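Local coordinates for protein putative tryptophan halogenase (Xanthomonas campestris pv. campestris, PDB 6Y1W) that probably halogenates an organic substrate with the help of a flavin cofactor, as a member of the tryptophan halogenase family, at residues G24-W29 with T46-S50; G91-W97 with T262-A268; A271-W275 with G286-S290. All coordinates share one frame; numbering follows the deposited sequence.

In the fold
Contact 1 comes first along the chain, joining helix 25-39 to strand 44-49 in the beta-alpha-beta unit of the predicted FAD-binding region. Contacts 2 and 3 belong to a second mixed sheet, their centres about 12 Å apart. In that sheet strand 263-268 lies between strands 91-99 and 272-278, and the latter also pairs with strand 283-289; Arg267 O and Met274 N, 2.8 Å apart, join the two contacts. Contact 1 lies apart, its centre about 31 Å from that of contact 2 and about 28 Å from that of contact 3. The Rossmann-type beta-alpha-beta unit is thus separated from the sheet beside Glu347 and Lys89, the predicted tryptophan-binding and active-site residues.

Contact 1. Residues G24-W29 with T46-S50; sequences GGTAGW and TLVES. With BU9 (Meso-2,3-Butanediol), chain M.
Glu49 reaches back from strand 46-49 to the start of helix 25-29 and to the indole of Trp29. Its CB lies 3.7 Å from Gly24 N, beside the turn that leads into the helix. CG is set between the backbone N and the carbonyl carbon (chi1 65°), and the chain then runs extended, carrying the carboxylate past Gly24 to the indole. CD lies near both Trp29 NE1 and Gly24 CA. At the tip OE1 rests 3.3 Å from Gly24 CA, so that bare glycine backbone forms part of the carboxylate's packing surface. OE2 accepts from Trp29 NE1 at 3.2 Å. The bond is bent (N-H...O 140°); OE2 lies in the indole plane, yet the donor meets it from above the carboxylate plane. NE1 also makes a weak bond to OE1. A salt bridge from Arg185 NE to OE2 gives this oxygen a second partner and probably favours the charged carboxylate.

Helix segment 25-29 and strand segment 46-49 run nearly antiparallel, 165° between their directions, as helix and second strand of a beta-alpha-beta unit. Gly25 and Gly28 fit the Rossmann-type GxGxxG pattern, and Gly24 to Ala27 are predicted to bind FAD. An acidic residue ending the second strand often holds the adenosine ribose in such folds, a role Glu49 could share. Tartrate, probably from the crystallisation liquor, accepts from Thr26 N and Ala27 N in this apo structure.

Leu47 points toward the helix. Its CD1 sits over the six-membered ring of Trp29, 3.6 Å from the centroid and almost on the ring normal, a CH-pi contact. The same methyl lies 3.5 Å from Gly28 O, while CD2 comes within 3.7 Å of Trp29 CZ2. The chain also passes the bound meso-butanediol, whose C01 lies 3.6 Å from Glu49 CA.

Contact 2. Residues G91-W97 with T262-A268; sequences GIAFEHW and TFTRARA. With BUD ((2S,3S)-butane-2,3-diol), chain J.
Glu95 and Arg267, paired on one face of the sheet, have their charged ends brought together by their torsions: Glu95 turns CG anti to its carbonyl carbon (chi1 -64°) and then runs extended, whereas Arg267 bends at chi3 (-76°). The guanidinium thereby presents its NE edge to a single carboxylate oxygen. Arg267 NE lies 2.7 Å from Glu95 OE1, approaching nearly along the C-O axis, and Arg267 NH2 reaches the same OE1 at 3.0 Å on its syn lone pair. With the carboxylate and guanidinium planes only 10° apart, this side-on salt bridge is nearly flat. Water 2 donates to Glu95 OE2, and Asn306 OD1 accepts from Arg267 NH1. Arg267 NH2 also lies 3.3 Å above the guanidinium plane of Arg265; the negative charge of Glu95 close by probably eases this approach of two arginines.

The backbones form parallel neighbours in a mixed sheet, where strand 263-268 runs between strands 91-99 and 272-278. Evidence for the register is the alternation of bonds, among them Ala93 N to Thr264 O and Ala266 N to Ala93 O, each 2.8 Å. Ala266 O accepts twice, from Glu95 N and from Trp97 NE1 on opposite faces of its carbonyl plane. The indole bond is 3.0 Å long, with the oxygen close to the ring plane of Trp97.

The Trp97 ring is covered on both faces: Ala268 CB makes a CH-pi contact 3.7 Å from the centroid of its five-membered ring, and Phe94 CD1 covers the other side. Phe94 adjoins Glu347, predicted to bind L-tryptophan, and its ring stacks on His395. Where the chain turns a corner at His96, a methyl of the bound butanediol, C4, lies over one face of the His96 ring.

Contact 3. Residues A271-W275 with G286-S290; sequences AGWMW and GIVYS. With BUD ((2S,3S)-butane-2,3-diol), chain I.
Trp273 and Val288 face each other as an antiparallel hydrogen-bonded pair, with Trp273 N to Val288 O at 2.9 Å and Val288 N to Trp273 O at 2.7 Å, the latter bond practically straight (179°). Trp275 and Gly286 repeat this pairing two residues on, whereas Met274 and Ile287 form the non-hydrogen-bonded pair between them.

Val288 touches two indoles. Its CB lies over the face of Trp273, offset toward the rim, and CG1 comes within 3.5 Å of Trp273 NE1, whose hydrogen bond goes to Glu344 OE1. The other methyl, CG2, touches the edge of Trp275, 3.6 Å from CZ3. Trp275 has CG between its backbone N and carbonyl carbon (chi1 74°), which folds the indole across the partner strand and lays it on Gly286. Gly286 CA sits 3.4 Å from the centroid of the six-membered ring, 7° off its normal; the indole lies where a side chain on residue 286 would project, and closes over the bare CA in a CH-pi contact.

On the other face of the sheet Met274 and Ile287 lie alongside one another, Met274 CG 3.7 Å from Ile287 CB. Ile287 and Tyr289 also touch helix 296-306, which places that helix against this face. The bound butanediol lies near the end of the strand pair away from the hairpin turn: Ala271 N donates to its O2 at 3.0 Å, and its C4 packs 3.5 Å from Tyr289 CB. The alternation is that of antiparallel strands, and the short link between strands 272-278 and 283-289 makes the unit a beta hairpin in the middle of the mixed sheet.

Contact 1. Residues G24-W29 with T46-S50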
# COMPACT_ATOMS: atom_id res chain seq x y z
N GLY A 24 18.74 26.78 2.94
CA GLY A 24 17.51 27.19 3.56
C GLY A 24 16.36 26.93 2.62
O GLY A 24 16.21 25.82 2.09
N GLY A 25 15.56 27.97 2.40
CA GLY A 25 14.41 27.92 1.56
C GLY A 25 13.41 26.91 2.11
O GLY A 25 13.41 26.55 3.28
N THR A 26 12.55 26.44 1.23
CA THR A 26 11.53 25.49 1.62
C THR A 26 12.14 24.18 2.12
O THR A 26 11.71 23.59 3.12
CB THR A 26 10.65 25.25 0.40
OG1 THR A 26 10.26 26.53 -0.15
CG2 THR A 26 9.47 24.44 0.76
N ALA A 27 13.10 23.65 1.35
CA ALA A 27 13.62 22.33 1.72
C ALA A 27 14.31 22.37 3.07
O ALA A 27 14.07 21.50 3.92
CB ALA A 27 14.60 21.83 0.65
N GLY A 28 15.17 23.36 3.27
CA GLY A 28 15.96 23.40 4.49
C GLY A 28 15.09 23.66 5.71
O GLY A 28 15.26 23.01 6.76
N TRP A 29 14.14 24.61 5.58
CA TRP A 29 13.37 24.95 6.77
C TRP A 29 12.23 23.98 7.01
O TRP A 29 11.81 23.81 8.15
CB TRP A 29 12.88 26.42 6.70
CG TRP A 29 14.03 27.39 6.91
CD1 TRP A 29 14.58 28.23 5.99
CD2 TRP A 29 14.79 27.57 8.12
NE1 TRP A 29 15.61 28.94 6.55
CE2 TRP A 29 15.78 28.54 7.85
CE3 TRP A 29 14.74 27.00 9.39
CZ2 TRP A 29 16.71 28.95 8.81
CZ3 TRP A 29 15.65 27.40 10.33
CH2 TRP A 29 16.63 28.36 10.04
N THR A 46 21.82 22.54 13.23
CA THR A 46 22.34 23.78 12.67
C THR A 46 21.95 23.88 11.21
O THR A 46 22.11 22.91 10.47
CB THR A 46 23.86 23.81 12.80
OG1 THR A 46 24.21 23.65 14.19
CG2 THR A 46 24.44 25.08 12.18
N LEU A 47 21.46 25.06 10.79
CA LEU A 47 21.15 25.30 9.38
C LEU A 47 22.02 26.45 8.88
O LEU A 47 22.08 27.51 9.52
CB LEU A 47 19.66 25.64 9.18
CG LEU A 47 19.19 25.72 7.70
CD1 LEU A 47 17.71 25.38 7.65
CD2 LEU A 47 19.46 27.11 7.07
N VAL A 48 22.71 26.21 7.76
CA VAL A 48 23.58 27.19 7.11
C VAL A 48 22.90 27.67 5.84
O VAL A 48 22.55 26.87 4.98
CB VAL A 48 24.95 26.59 6.77
CG1 VAL A 48 25.85 27.63 6.07
CG2 VAL A 48 25.60 26.00 8.04
N GLU A 49 22.74 28.99 5.71
CA GLU A 49 22.16 29.52 4.48
C GLU A 49 22.71 30.92 4.27
O GLU A 49 23.06 31.63 5.22
CB GLU A 49 20.63 29.58 4.51
CG GLU A 49 20.04 30.54 5.57
CD GLU A 49 18.51 30.68 5.50
OE1 GLU A 49 17.90 30.38 4.45
OE2 GLU A 49 17.92 31.14 6.50
N SER A 50 22.72 31.34 3.01
CA SER A 50 23.23 32.64 2.61
C SER A 50 22.06 33.58 2.37
O SER A 50 21.09 33.20 1.71
CB SER A 50 24.05 32.51 1.33
OG SER A 50 24.31 33.79 0.81
C03 BU9 M . 24.66 27.70 -1.07
C04 BU9 M . 25.30 28.46 0.10
O06 BU9 M . 26.55 27.87 0.38
C05 BU9 M . 24.41 28.44 1.35
C01 BU9 M . 23.00 28.96 1.01
O6 BU9 M . 24.30 27.14 1.88
O HOH W 1 15.60 30.66 3.67

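Contact 2. Residues G91-W97 with T262-A268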
# COMPACT_ATOMS: atom_id res chain seq x y z
N GLY A 91 -8.12 21.28 -6.89
CA GLY A 91 -7.83 20.56 -8.12
C GLY A 91 -7.01 21.42 -9.07
O GLY A 91 -6.62 22.55 -8.75
N ILE A 92 -6.78 20.85 -10.26
CA ILE A 92 -6.02 21.49 -11.34
C ILE A 92 -6.90 21.46 -12.59
O ILE A 92 -7.39 20.39 -12.98
CB ILE A 92 -4.70 20.76 -11.65
CG1 ILE A 92 -3.81 20.73 -10.39
CG2 ILE A 92 -3.93 21.44 -12.77
CD1 ILE A 92 -2.49 19.97 -10.56
N ALA A 93 -7.06 22.62 -13.25
CA ALA A 93 -7.79 22.66 -14.51
C ALA A 93 -6.80 22.48 -15.64
O ALA A 93 -5.90 23.32 -15.84
CB ALA A 93 -8.57 23.97 -14.64
N PHE A 94 -6.94 21.37 -16.38
CA PHE A 94 -6.04 21.05 -17.49
C PHE A 94 -6.69 21.50 -18.78
O PHE A 94 -7.66 20.89 -19.23
CB PHE A 94 -5.74 19.55 -17.52
CG PHE A 94 -4.70 19.15 -16.51
CD1 PHE A 94 -3.34 19.34 -16.81
CD2 PHE A 94 -5.06 18.70 -15.24
CE1 PHE A 94 -2.34 19.03 -15.85
CE2 PHE A 94 -4.05 18.37 -14.28
CZ PHE A 94 -2.70 18.56 -14.59
N GLU A 95 -6.16 22.57 -19.35
CA GLU A 95 -6.69 23.14 -20.59
C GLU A 95 -5.77 22.84 -21.77
O GLU A 95 -4.55 23.04 -21.68
CB GLU A 95 -6.88 24.65 -20.42
CG GLU A 95 -7.90 25.01 -19.37
CD GLU A 95 -8.08 26.51 -19.19
OE1 GLU A 95 -7.25 27.28 -19.70
OE2 GLU A 95 -9.08 26.90 -18.54
N HIS A 96 -6.38 22.34 -22.87
CA HIS A 96 -5.70 22.13 -24.16
C HIS A 96 -4.75 20.93 -24.14
O HIS A 96 -3.85 20.85 -24.99
CB HIS A 96 -4.93 23.38 -24.65
CG HIS A 96 -5.77 24.62 -24.85
ND1 HIS A 96 -6.79 24.70 -25.78
CD2 HIS A 96 -5.66 25.85 -24.30
CE1 HIS A 96 -7.31 25.92 -25.75
NE2 HIS A 96 -6.63 26.64 -24.87
N TRP A 97 -4.89 20.00 -23.18
CA TRP A 97 -4.01 18.84 -23.13
C TRP A 97 -4.53 17.70 -24.00
O TRP A 97 -3.78 17.16 -24.83
CB TRP A 97 -3.83 18.36 -21.66
CG TRP A 97 -2.98 19.31 -20.86
CD1 TRP A 97 -3.38 20.45 -20.22
CD2 TRP A 97 -1.56 19.21 -20.63
NE1 TRP A 97 -2.31 21.08 -19.64
CE2 TRP A 97 -1.18 20.34 -19.87
CE3 TRP A 97 -0.59 18.27 -21.00
CZ2 TRP A 97 0.13 20.57 -19.48
CZ3 TRP A 97 0.72 18.52 -20.62
CH2 TRP A 97 1.07 19.66 -19.86
N THR A 262 -10.54 28.30 -6.94
CA THR A 262 -10.16 27.21 -6.05
C THR A 262 -9.30 26.16 -6.74
O THR A 262 -9.06 25.09 -6.17
CB THR A 262 -11.39 26.52 -5.46
OG1 THR A 262 -12.29 26.18 -6.51
CG2 THR A 262 -12.12 27.44 -4.39
N PHE A 263 -8.76 26.47 -7.91
CA PHE A 263 -7.95 25.51 -8.65
C PHE A 263 -6.69 26.18 -9.16
O PHE A 263 -6.61 27.40 -9.30
CB PHE A 263 -8.76 24.90 -9.82
CG PHE A 263 -9.26 25.92 -10.79
CD1 PHE A 263 -8.44 26.38 -11.80
CD2 PHE A 263 -10.54 26.48 -10.65
CE1 PHE A 263 -8.87 27.34 -12.68
CE2 PHE A 263 -10.98 27.47 -11.52
CZ PHE A 263 -10.17 27.90 -12.53
N THR A 264 -5.67 25.35 -9.40
CA THR A 264 -4.49 25.75 -10.16
C THR A 264 -4.82 25.52 -11.62
O THR A 264 -5.47 24.54 -11.96
CB THR A 264 -3.31 24.87 -9.73
OG1 THR A 264 -2.95 25.17 -8.38
CG2 THR A 264 -2.12 25.06 -10.69
N ARG A 265 -4.40 26.45 -12.49
CA ARG A 265 -4.63 26.26 -13.92
C ARG A 265 -3.35 25.79 -14.59
O ARG A 265 -2.28 26.34 -14.33
CB ARG A 265 -5.14 27.55 -14.56
CG ARG A 265 -5.71 27.34 -15.98
CD ARG A 265 -6.34 28.64 -16.46
NE ARG A 265 -5.33 29.58 -16.93
CZ ARG A 265 -5.55 30.87 -17.15
NH1 ARG A 265 -6.77 31.37 -16.93
NH2 ARG A 265 -4.56 31.64 -17.61
N ALA A 266 -3.48 24.75 -15.44
CA ALA A 266 -2.37 24.21 -16.23
C ALA A 266 -2.79 24.26 -17.69
O ALA A 266 -3.51 23.37 -18.15
CB ALA A 266 -2.06 22.77 -15.82
N ARG A 267 -2.34 25.30 -18.41
CA ARG A 267 -2.86 25.56 -19.75
C ARG A 267 -1.78 25.19 -20.76
O ARG A 267 -0.78 25.92 -20.89
CB ARG A 267 -3.26 27.01 -19.90
CG ARG A 267 -3.77 27.33 -21.35
CD ARG A 267 -4.15 28.82 -21.45
NE ARG A 267 -5.43 29.01 -20.78
CZ ARG A 267 -6.01 30.19 -20.62
NH1 ARG A 267 -5.39 31.29 -21.07
NH2 ARG A 267 -7.19 30.27 -20.03
N ALA A 268 -2.01 24.12 -21.52
CA ALA A 268 -1.03 23.70 -22.52
C ALA A 268 -1.01 24.65 -23.71
O ALA A 268 -2.02 25.25 -24.06
CB ALA A 268 -1.34 22.29 -23.01
C1 BUD J . -4.04 28.06 -29.05
O1 BUD J . -1.64 27.92 -29.52
C2 BUD J . -2.65 27.56 -28.62
O2 BUD J . -1.33 25.63 -28.48
C3 BUD J . -2.66 26.04 -28.60
C4 BUD J . -3.41 25.51 -27.38
O HOH W 2 -9.87 29.37 -18.50

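Contact 3. Residues A271-W275 with G286-S290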
# COMPACT_ATOMS: atom_id res chain seq x y z
N ALA A 271 4.42 24.20 -27.16
CA ALA A 271 5.66 23.50 -26.80
C ALA A 271 5.91 23.62 -25.29
O ALA A 271 7.06 23.65 -24.81
CB ALA A 271 6.86 24.03 -27.59
N GLY A 272 4.82 23.61 -24.53
CA GLY A 272 4.92 23.73 -23.08
C GLY A 272 3.55 24.04 -22.52
O GLY A 272 2.53 23.80 -23.17
N TRP A 273 3.54 24.59 -21.30
CA TRP A 273 2.28 24.85 -20.64
C TRP A 273 2.48 25.97 -19.63
O TRP A 273 3.60 26.27 -19.23
CB TRP A 273 1.73 23.58 -19.98
CG TRP A 273 2.56 23.07 -18.83
CD1 TRP A 273 3.64 22.26 -18.91
CD2 TRP A 273 2.35 23.33 -17.43
NE1 TRP A 273 4.17 22.02 -17.65
CE2 TRP A 273 3.37 22.66 -16.73
CE3 TRP A 273 1.40 24.06 -16.71
CZ2 TRP A 273 3.48 22.70 -15.33
CZ3 TRP A 273 1.50 24.11 -15.34
CH2 TRP A 273 2.52 23.43 -14.65
N MET A 274 1.35 26.57 -19.19
CA MET A 274 1.42 27.72 -18.30
C MET A 274 0.67 27.42 -17.01
O MET A 274 -0.42 26.86 -17.05
CB MET A 274 0.78 28.95 -18.96
CG MET A 274 1.66 29.58 -20.06
SD MET A 274 0.58 30.65 -21.07
CE MET A 274 -0.28 29.53 -22.18
N TRP A 275 1.24 27.83 -15.87
CA TRP A 275 0.48 27.77 -14.63
C TRP A 275 -0.12 29.12 -14.26
O TRP A 275 0.43 30.19 -14.60
CB TRP A 275 1.34 27.30 -13.44
CG TRP A 275 2.36 28.27 -12.85
CD1 TRP A 275 2.13 29.29 -11.93
CD2 TRP A 275 3.78 28.23 -13.06
NE1 TRP A 275 3.33 29.90 -11.59
CE2 TRP A 275 4.35 29.28 -12.29
CE3 TRP A 275 4.62 27.43 -13.85
CZ2 TRP A 275 5.72 29.51 -12.25
CZ3 TRP A 275 5.98 27.69 -13.82
CH2 TRP A 275 6.52 28.73 -13.05
N GLY A 286 3.38 31.33 -14.76
CA GLY A 286 4.66 30.93 -15.36
C GLY A 286 4.41 30.12 -16.60
O GLY A 286 3.30 29.62 -16.81
N ILE A 287 5.43 30.02 -17.46
CA ILE A 287 5.35 29.15 -18.62
C ILE A 287 6.51 28.18 -18.50
O ILE A 287 7.64 28.57 -18.16
CB ILE A 287 5.35 29.92 -19.97
CG1 ILE A 287 5.21 28.92 -21.13
CG2 ILE A 287 6.62 30.81 -20.18
CD1 ILE A 287 4.69 29.59 -22.42
N VAL A 288 6.20 26.90 -18.68
CA VAL A 288 7.16 25.81 -18.62
C VAL A 288 7.34 25.35 -20.04
O VAL A 288 6.35 25.04 -20.70
CB VAL A 288 6.58 24.68 -17.76
CG1 VAL A 288 7.43 23.40 -17.90
CG2 VAL A 288 6.45 25.12 -16.28
N TYR A 289 8.58 25.28 -20.53
CA TYR A 289 8.74 24.95 -21.95
C TYR A 289 10.06 24.24 -22.19
O TYR A 289 10.89 24.09 -21.31
CB TYR A 289 8.65 26.23 -22.82
CG TYR A 289 9.77 27.22 -22.58
CD1 TYR A 289 9.71 28.15 -21.53
CD2 TYR A 289 10.86 27.28 -23.44
CE1 TYR A 289 10.74 29.08 -21.31
CE2 TYR A 289 11.88 28.20 -23.23
CZ TYR A 289 11.83 29.09 -22.19
OH TYR A 289 12.88 29.95 -22.05
N SER A 290 10.23 23.77 -23.44
CA SER A 290 11.42 23.04 -23.84
C SER A 290 12.26 23.90 -24.77
O SER A 290 11.80 24.26 -25.86
CB SER A 290 11.06 21.74 -24.56
OG SER A 290 12.27 21.12 -25.01
C1 BUD I . 6.95 29.47 -27.22
O1 BUD I . 5.22 28.49 -28.48
C2 BUD I . 6.09 28.24 -27.42
O2 BUD I . 4.24 27.14 -26.39
C3 BUD I . 5.29 28.02 -26.14
C4 BUD I . 6.18 27.37 -25.08